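Local coordinates for protein glycine oxidase (Bacillus cereus ATCC 14579, PDB 7CYX) that probably catalyses the FAD-dependent oxidation of glycine by oxygen to glyoxylate, ammonium and hydrogen peroxide, serving thiamine diphosphate biosynthesis, at residues A[179-184]-A[216-221]; A[246-251]-A[289-294]. All coordinates share one frame; numbering follows the deposited sequence.

Contact 1 (A[179-184]-A[216-221]). With FAD (flavin-adenine dinucleotide), chain C.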
loop_
_atom_site.group_PDB
_atom_site.type_symbol
_atom_site.label_atom_id
_atom_site.label_comp_id
_atom_site.label_asym_id
_atom_site.label_seq_id
_atom_site.Cartn_x
_atom_site.Cartn_y
_atom_site.Cartn_z
ATOM N N VAL A 179 -1.611 -29.047 -1.795
ATOM C CA VAL A 179 -1.337 -30.142 -0.912
ATOM C C VAL A 179 -2.491 -31.134 -1.011
ATOM O O VAL A 179 -3.587 -30.823 -0.559
ATOM C CB VAL A 179 -1.202 -29.640 0.528
ATOM C CG1 VAL A 179 -1.218 -30.796 1.511
ATOM C CG2 VAL A 179 0.010 -28.742 0.701
ATOM N N PHE A 180 -2.232 -32.310 -1.595
ATOM C CA PHE A 180 -3.264 -33.338 -1.774
ATOM C C PHE A 180 -3.491 -34.138 -0.479
ATOM O O PHE A 180 -4.615 -34.606 -0.217
ATOM C CB PHE A 180 -2.871 -34.311 -2.886
ATOM C CG PHE A 180 -2.665 -33.704 -4.256
ATOM C CD1 PHE A 180 -3.591 -32.823 -4.801
ATOM C CD2 PHE A 180 -1.560 -34.051 -5.021
ATOM C CE1 PHE A 180 -3.408 -32.301 -6.074
ATOM C CE2 PHE A 180 -1.378 -33.518 -6.288
ATOM C CZ PHE A 180 -2.299 -32.639 -6.810
ATOM N N ASP A 181 -2.415 -34.325 0.305
ATOM C CA ASP A 181 -2.427 -35.158 1.510
ATOM C C ASP A 181 -1.186 -34.867 2.381
ATOM O O ASP A 181 -0.209 -34.249 1.929
ATOM C CB ASP A 181 -2.524 -36.641 1.119
ATOM C CG ASP A 181 -2.938 -37.576 2.244
ATOM O OD1 ASP A 181 -3.312 -37.093 3.324
ATOM O OD2 ASP A 181 -2.892 -38.783 2.029
ATOM N N ILE A 182 -1.253 -35.307 3.648
ATOM C CA ILE A 182 -0.135 -35.289 4.597
ATOM C C ILE A 182 0.489 -36.694 4.646
ATOM O O ILE A 182 -0.227 -37.689 4.590
ATOM C CB ILE A 182 -0.642 -34.818 5.974
ATOM C CG1 ILE A 182 -1.272 -33.425 5.895
ATOM C CG2 ILE A 182 0.465 -34.871 7.019
ATOM C CD1 ILE A 182 -2.514 -33.271 6.738
ATOM N N ARG A 183 1.825 -36.769 4.700
ATOM C CA ARG A 183 2.551 -38.050 4.731
ATOM C C ARG A 183 2.915 -38.376 6.181
ATOM O O ARG A 183 3.804 -37.769 6.752
ATOM C CB ARG A 183 3.804 -38.024 3.853
ATOM C CG ARG A 183 4.590 -39.331 3.851
ATOM C CD ARG A 183 5.889 -39.221 3.067
ATOM N NE ARG A 183 6.830 -38.272 3.655
ATOM C CZ ARG A 183 8.042 -37.999 3.178
ATOM N NH1 ARG A 183 8.419 -38.473 2.000
ATOM N NH2 ARG A 183 8.875 -37.255 3.891
ATOM N N ILE A 184 2.161 -39.319 6.751
ATOM C CA ILE A 184 2.348 -39.858 8.078
ATOM C C ILE A 184 2.842 -41.299 7.933
ATOM O O ILE A 184 2.140 -42.144 7.369
ATOM C CB ILE A 184 1.040 -39.789 8.885
ATOM C CG1 ILE A 184 0.567 -38.340 9.031
ATOM C CG2 ILE A 184 1.192 -40.483 10.230
ATOM C CD1 ILE A 184 -0.886 -38.201 9.436
ATOM N N LEU A 216 -8.726 -32.152 7.598
ATOM C CA LEU A 216 -9.199 -32.171 9.001
ATOM C C LEU A 216 -9.738 -33.559 9.374
ATOM O O LEU A 216 -9.945 -33.787 10.563
ATOM C CB LEU A 216 -10.278 -31.104 9.167
ATOM C CG LEU A 216 -9.785 -29.667 9.217
ATOM C CD1 LEU A 216 -10.953 -28.720 9.354
ATOM C CD2 LEU A 216 -8.831 -29.476 10.370
ATOM N N SER A 217 -9.912 -34.451 8.390
ATOM C CA SER A 217 -10.362 -35.857 8.533
ATOM C C SER A 217 -9.408 -36.631 9.438
ATOM O O SER A 217 -9.885 -37.455 10.202
ATOM C CB SER A 217 -10.462 -36.505 7.201
ATOM O OG SER A 217 -11.703 -36.186 6.625
ATOM N N TYR A 218 -8.106 -36.332 9.393
ATOM C CA TYR A 218 -7.118 -36.964 10.299
ATOM C C TYR A 218 -7.564 -36.754 11.749
ATOM O O TYR A 218 -7.442 -37.684 12.518
ATOM C CB TYR A 218 -5.697 -36.499 9.982
ATOM C CG TYR A 218 -5.175 -37.017 8.669
ATOM C CD1 TYR A 218 -4.710 -38.310 8.533
ATOM C CD2 TYR A 218 -5.171 -36.215 7.546
ATOM C CE1 TYR A 218 -4.247 -38.790 7.323
ATOM C CE2 TYR A 218 -4.708 -36.677 6.330
ATOM C CZ TYR A 218 -4.249 -37.968 6.216
ATOM O OH TYR A 218 -3.807 -38.407 5.011
ATOM N N PHE A 219 -8.026 -35.559 12.113
ATOM C CA PHE A 219 -8.583 -35.334 13.464
ATOM C C PHE A 219 -9.892 -36.113 13.604
ATOM O O PHE A 219 -9.955 -36.957 14.485
ATOM C CB PHE A 219 -8.827 -33.847 13.687
ATOM C CG PHE A 219 -7.568 -33.058 13.898
ATOM C CD1 PHE A 219 -6.827 -32.618 12.824
ATOM C CD2 PHE A 219 -7.115 -32.782 15.170
ATOM C CE1 PHE A 219 -5.670 -31.892 13.020
ATOM C CE2 PHE A 219 -5.966 -32.047 15.363
ATOM C CZ PHE A 219 -5.239 -31.616 14.287
ATOM N N HIS A 220 -10.881 -35.811 12.761
ATOM C CA HIS A 220 -12.211 -36.477 12.776
ATOM C C HIS A 220 -13.023 -36.124 11.525
ATOM O O HIS A 220 -12.951 -34.992 11.071
ATOM C CB HIS A 220 -13.010 -36.108 14.025
ATOM C CG HIS A 220 -14.147 -37.029 14.285
ATOM N ND1 HIS A 220 -15.413 -36.760 13.855
ATOM C CD2 HIS A 220 -14.207 -38.218 14.903
ATOM C CE1 HIS A 220 -16.211 -37.732 14.203
ATOM N NE2 HIS A 220 -15.500 -38.631 14.844
ATOM N N ARG A 221 -13.823 -37.082 11.061
ATOM C CA ARG A 221 -14.721 -37.025 9.883
ATOM C C ARG A 221 -15.665 -35.820 9.948
ATOM O O ARG A 221 -15.912 -35.221 8.908
ATOM C CB ARG A 221 -15.552 -38.311 9.907
ATOM C CG ARG A 221 -16.320 -38.616 8.634
ATOM C CD ARG A 221 -17.021 -39.950 8.762
ATOM N NE ARG A 221 -16.206 -41.060 8.297
ATOM C CZ ARG A 221 -15.411 -41.798 9.065
ATOM N NH1 ARG A 221 -15.742 -42.045 10.321
ATOM N NH2 ARG A 221 -14.287 -42.289 8.574
HETATM P PA FAD C . -8.050 -17.930 3.313
HETATM O O1A FAD C . -7.629 -16.517 3.215
HETATM O O2A FAD C . -9.142 -18.380 2.385
HETATM O O5B FAD C . -6.741 -18.794 3.187
HETATM C C5B FAD C . -6.831 -20.146 2.878
HETATM C C4B FAD C . -5.749 -20.368 1.857
HETATM O O4B FAD C . -5.446 -21.750 1.836
HETATM C C3B FAD C . -6.188 -20.001 0.458
HETATM O O3B FAD C . -5.249 -19.023 -0.042
HETATM C C2B FAD C . -6.124 -21.291 -0.355
HETATM O O2B FAD C . -5.488 -21.082 -1.623
HETATM C C1B FAD C . -5.212 -22.141 0.479
HETATM N N9A FAD C . -5.408 -23.584 0.371
HETATM C C8A FAD C . -6.558 -24.240 0.623
HETATM N N7A FAD C . -6.386 -25.564 0.448
HETATM C C5A FAD C . -5.097 -25.759 0.130
HETATM C C6A FAD C . -4.278 -26.931 -0.171
HETATM N N6A FAD C . -4.878 -28.141 -0.146
HETATM N N1A FAD C . -2.976 -26.735 -0.505
HETATM C C2A FAD C . -2.454 -25.503 -0.542
HETATM N N3A FAD C . -3.154 -24.375 -0.277
HETATM C C4A FAD C . -4.452 -24.452 0.073
HETATM N N1 FAD C . -12.701 -10.802 9.051
HETATM C C2 FAD C . -12.506 -9.822 9.990
HETATM O O2 FAD C . -11.788 -10.147 10.967
HETATM N N3 FAD C . -13.040 -8.581 9.878
HETATM C C4 FAD C . -13.764 -8.249 8.786
HETATM O O4 FAD C . -14.247 -7.101 8.605
HETATM C C4X FAD C . -14.025 -9.284 7.754
HETATM N N5 FAD C . -14.773 -9.033 6.673
HETATM C C5X FAD C . -14.974 -9.982 5.737
HETATM C C6 FAD C . -15.726 -9.677 4.616
HETATM C C7 FAD C . -15.953 -10.642 3.650
HETATM C C7M FAD C . -16.793 -10.320 2.427
HETATM C C8 FAD C . -15.379 -11.975 3.792
HETATM C C8M FAD C . -15.598 -13.048 2.734
HETATM C C9 FAD C . -14.637 -12.268 4.890
HETATM C C9A FAD C . -14.400 -11.336 5.874
HETATM N N10 FAD C . -13.607 -11.638 6.990
HETATM C C10 FAD C . -13.431 -10.615 7.951
HETATM C "C1'" FAD C . -13.075 -12.978 7.273
HETATM C "C2'" FAD C . -11.680 -13.312 6.851
HETATM O "O2'" FAD C . -11.584 -13.086 5.435
HETATM C "C3'" FAD C . -11.449 -14.778 7.171
HETATM O "O3'" FAD C . -12.028 -15.167 8.452
HETATM C "C4'" FAD C . -9.948 -15.045 7.005
HETATM O "O4'" FAD C . -9.484 -14.508 5.754
HETATM C "C5'" FAD C . -9.619 -16.512 6.962
HETATM O "O5'" FAD C . -8.262 -16.621 6.572
HETATM P P FAD C . -7.675 -18.045 6.168
HETATM O O1P FAD C . -8.151 -19.091 7.109
HETATM O O2P FAD C . -6.207 -17.851 5.896
HETATM O O3P FAD C . -8.549 -18.279 4.819
#
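A single tyrosine packs against side chains projecting from one face of an edge strand here: Tyr218, from the loop between helix 213-216 and strand 225-236, lies against 179-184, the outer strand of a small three-stranded antiparallel sheet in the FAD-binding part of the fold. The two isoleucines that meet it approach obliquely and by their terminal methyls. Ile182 brings CD1 to 4.0 Å from Tyr218 CD2, while Ile184 CD1 stands 3.9 Å from Tyr218 CD1, so the two methyls meet different ring carbons. Both isoleucines hold CG1 anti to the carbonyl carbon (chi1 near -60°), which directs the CG1-CD1 arms toward the ring. Asp181 comes in near the ring plane at the hydroxyl end, its carboxylate about 20° from coplanar, but the modelled spacing there is too short to define a bond. A classic beta bulge sets Phe180 and Asp181 both opposite Ile193. At the start of the strand the backbone of Val179 reads the adenine: its N donates to FAD N1A at 3.0 Å, and FAD N6A donates to Val179 O at 3.0 Å, both nearly straight. This pair, which uses main-chain atoms alone, implies recognition of adenine by its hydrogen-bonding edge, whereas the tyrosine contact is chiefly apolar.

Contact 2 (A[246-251]-A[289-294])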
loop_
_atom_site.group_PDB
_atom_site.type_symbol
_atom_site.label_atom_id
_atom_site.label_comp_id
_atom_site.label_asym_id
_atom_site.label_seq_id
_atom_site.Cartn_x
_atom_site.Cartn_y
_atom_site.Cartn_z
ATOM N N ILE A 246 -18.852 2.563 9.420
ATOM C CA ILE A 246 -20.188 2.519 10.071
ATOM C C ILE A 246 -20.672 1.082 9.939
ATOM O O ILE A 246 -20.342 0.440 8.959
ATOM C CB ILE A 246 -21.189 3.537 9.510
ATOM C CG1 ILE A 246 -21.591 3.191 8.082
ATOM C CG2 ILE A 246 -20.663 4.949 9.638
ATOM C CD1 ILE A 246 -22.533 2.030 7.997
ATOM N N PHE A 247 -21.411 0.615 10.929
ATOM C CA PHE A 247 -21.889 -0.777 10.956
ATOM C C PHE A 247 -23.397 -0.754 11.140
ATOM O O PHE A 247 -23.900 0.167 11.764
ATOM C CB PHE A 247 -21.243 -1.465 12.151
ATOM C CG PHE A 247 -21.025 -2.942 12.008
ATOM C CD1 PHE A 247 -20.004 -3.431 11.227
ATOM C CD2 PHE A 247 -21.827 -3.839 12.684
ATOM C CE1 PHE A 247 -19.802 -4.789 11.098
ATOM C CE2 PHE A 247 -21.627 -5.199 12.556
ATOM C CZ PHE A 247 -20.613 -5.667 11.763
ATOM N N GLN A 248 -24.079 -1.742 10.577
ATOM C CA GLN A 248 -25.546 -1.841 10.728
ATOM C C GLN A 248 -25.961 -3.296 10.547
ATOM O O GLN A 248 -26.099 -3.704 9.401
ATOM C CB GLN A 248 -26.258 -0.951 9.718
ATOM C CG GLN A 248 -27.729 -0.745 10.035
ATOM C CD GLN A 248 -28.486 -0.204 8.852
ATOM O OE1 GLN A 248 -28.457 -0.766 7.767
ATOM N NE2 GLN A 248 -29.192 0.893 9.059
ATOM N N GLU A 249 -26.108 -4.026 11.652
ATOM C CA GLU A 249 -26.574 -5.432 11.638
ATOM C C GLU A 249 -25.768 -6.239 10.619
ATOM O O GLU A 249 -26.397 -6.821 9.713
ATOM C CB GLU A 249 -28.049 -5.464 11.249
ATOM C CG GLU A 249 -29.007 -5.255 12.392
ATOM C CD GLU A 249 -30.286 -6.039 12.199
ATOM O OE1 GLU A 249 -30.417 -7.103 12.818
ATOM O OE2 GLU A 249 -31.127 -5.599 11.411
ATOM N N ARG A 250 -24.441 -6.181 10.738
ATOM C CA ARG A 250 -23.404 -6.847 9.897
ATOM C C ARG A 250 -23.079 -6.057 8.622
ATOM O O ARG A 250 -21.954 -6.172 8.163
ATOM C CB ARG A 250 -23.604 -8.355 9.704
ATOM C CG ARG A 250 -23.664 -9.156 10.994
ATOM C CD ARG A 250 -24.337 -10.492 10.774
ATOM N NE ARG A 250 -23.852 -11.563 11.628
ATOM C CZ ARG A 250 -23.762 -12.832 11.254
ATOM N NH1 ARG A 250 -24.089 -13.180 10.026
ATOM N NH2 ARG A 250 -23.329 -13.749 12.098
ATOM N N PHE A 251 -24.012 -5.273 8.092
ATOM C CA PHE A 251 -23.738 -4.482 6.872
ATOM C C PHE A 251 -22.767 -3.355 7.222
ATOM O O PHE A 251 -22.892 -2.740 8.273
ATOM C CB PHE A 251 -25.040 -3.953 6.290
ATOM C CG PHE A 251 -24.915 -3.297 4.942
ATOM C CD1 PHE A 251 -24.957 -4.044 3.786
ATOM C CD2 PHE A 251 -24.777 -1.932 4.829
ATOM C CE1 PHE A 251 -24.852 -3.443 2.549
ATOM C CE2 PHE A 251 -24.675 -1.331 3.593
ATOM C CZ PHE A 251 -24.709 -2.088 2.455
ATOM N N TYR A 289 -27.305 3.569 0.199
ATOM C CA TYR A 289 -27.843 4.866 -0.125
ATOM C C TYR A 289 -28.662 5.392 1.068
ATOM O O TYR A 289 -28.650 6.586 1.322
ATOM C CB TYR A 289 -28.684 4.835 -1.409
ATOM C CG TYR A 289 -28.002 4.448 -2.703
ATOM C CD1 TYR A 289 -26.627 4.535 -2.873
ATOM C CD2 TYR A 289 -28.756 4.048 -3.800
ATOM C CE1 TYR A 289 -26.019 4.201 -4.073
ATOM C CE2 TYR A 289 -28.166 3.725 -5.013
ATOM C CZ TYR A 289 -26.787 3.789 -5.152
ATOM O OH TYR A 289 -26.179 3.460 -6.338
ATOM N N THR A 290 -29.360 4.506 1.787
ATOM C CA THR A 290 -30.183 4.914 2.931
ATOM C C THR A 290 -29.312 5.374 4.120
ATOM O O THR A 290 -29.809 6.067 5.000
ATOM C CB THR A 290 -31.108 3.796 3.432
ATOM O OG1 THR A 290 -30.268 2.894 4.142
ATOM C CG2 THR A 290 -31.874 3.053 2.356
ATOM N N ILE A 291 -28.042 4.942 4.168
ATOM C CA ILE A 291 -27.097 5.282 5.236
ATOM C C ILE A 291 -26.311 6.541 4.840
ATOM O O ILE A 291 -25.985 7.375 5.707
ATOM C CB ILE A 291 -26.136 4.115 5.539
ATOM C CG1 ILE A 291 -26.782 3.020 6.389
ATOM C CG2 ILE A 291 -24.862 4.608 6.210
ATOM C CD1 ILE A 291 -27.819 2.197 5.692
ATOM N N LEU A 292 -25.984 6.654 3.549
ATOM C CA LEU A 292 -24.948 7.571 3.065
ATOM C C LEU A 292 -25.248 7.906 1.609
ATOM O O LEU A 292 -24.617 7.369 0.699
ATOM C CB LEU A 292 -23.571 6.907 3.208
ATOM C CG LEU A 292 -22.393 7.836 3.468
ATOM C CD1 LEU A 292 -21.062 7.095 3.348
ATOM C CD2 LEU A 292 -22.424 9.014 2.529
ATOM N N PRO A 293 -26.217 8.812 1.366
ATOM C CA PRO A 293 -26.720 9.091 0.022
ATOM C C PRO A 293 -25.675 9.591 -0.988
ATOM O O PRO A 293 -25.766 9.283 -2.174
ATOM C CB PRO A 293 -27.764 10.194 0.240
ATOM C CG PRO A 293 -28.166 10.064 1.692
ATOM C CD PRO A 293 -26.922 9.579 2.404
ATOM N N ALA A 294 -24.682 10.351 -0.533
ATOM C CA ALA A 294 -23.685 10.869 -1.458
ATOM C C ALA A 294 -22.990 9.736 -2.238
ATOM O O ALA A 294 -22.297 10.032 -3.203
ATOM C CB ALA A 294 -22.663 11.707 -0.739
#
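Ile291 carries nearly all of this buried contact, meeting Ile246 and Gln248 on the strand 246-248 from the last turn of helix 278-291. It illustrates how one branched side chain can serve two neighbours by giving each a different branch. Just before it, Thr290 turns its hydroxyl back to Arg287 O within the same helix, and the same oxygen is also hydrogen-bonded to Gln100 NE2, tying the helix end to the loop beyond strand 95-99. Ile291 itself follows, and its two arms divide the work. CG2, anti to the backbone N, reaches the tip of Ile246, with CG2 3.9 Å from Ile246 CD1 and 4.0 Å from Ile246 CG1. The other arm, CG1 and CD1, runs to the amide of Gln248: Ile291 CD1 lies 3.7 Å from Gln248 OE1 and 3.9 Å from Gln248 NE2, an apolar methyl resting on a polar group. Gln248 gets there by an extended chain, CG anti to the backbone N (chi1 -166°), and its OE1 also accepts a weak hydrogen bond from Arg287 NE. Leu292, next in sequence, turns its side chain to Ile253, leading into the short 3-10 segment that starts at Pro293.

On the strand side, a type I' turn from Gln248 to Phe251 joins strands 246-248 and 251-256 as a tight hairpin, closed by Gln248 N to Phe251 O at 2.8 Å and Phe251 N to Gln248 O at 2.9 Å. Ile291 thus packs at the C-terminal end of helix 278-291 over the middle of the eight-stranded sheet, touching Ile98 of strand 95-99 and Ile253 of strand 251-256, the neighbours of 246-248 on either side, with Leu137 from a loop beside it.

Along the chain both segments of contact 1 precede both segments of contact 2, and the two lie on opposite sides of its centre, with their own centres about 43 Å apart and nearest atoms about 20 Å apart. They share no sheet: contact 1 places a loop against the three-stranded antiparallel sheet at the adenine end of FAD, contact 2 a helix end against the eight-stranded mixed sheet. Strand 225-236, which follows the loop of contact 1, is itself a member of that larger sheet, so the chain passes directly from one region to the other. Val179 bonds the adenine, whereas the side chain of Ile246 is about 12 Å from the nearest part of FAD. Together they sample the nucleotide-binding and larger-sheet regions of one FAD-dependent oxidoreductase fold.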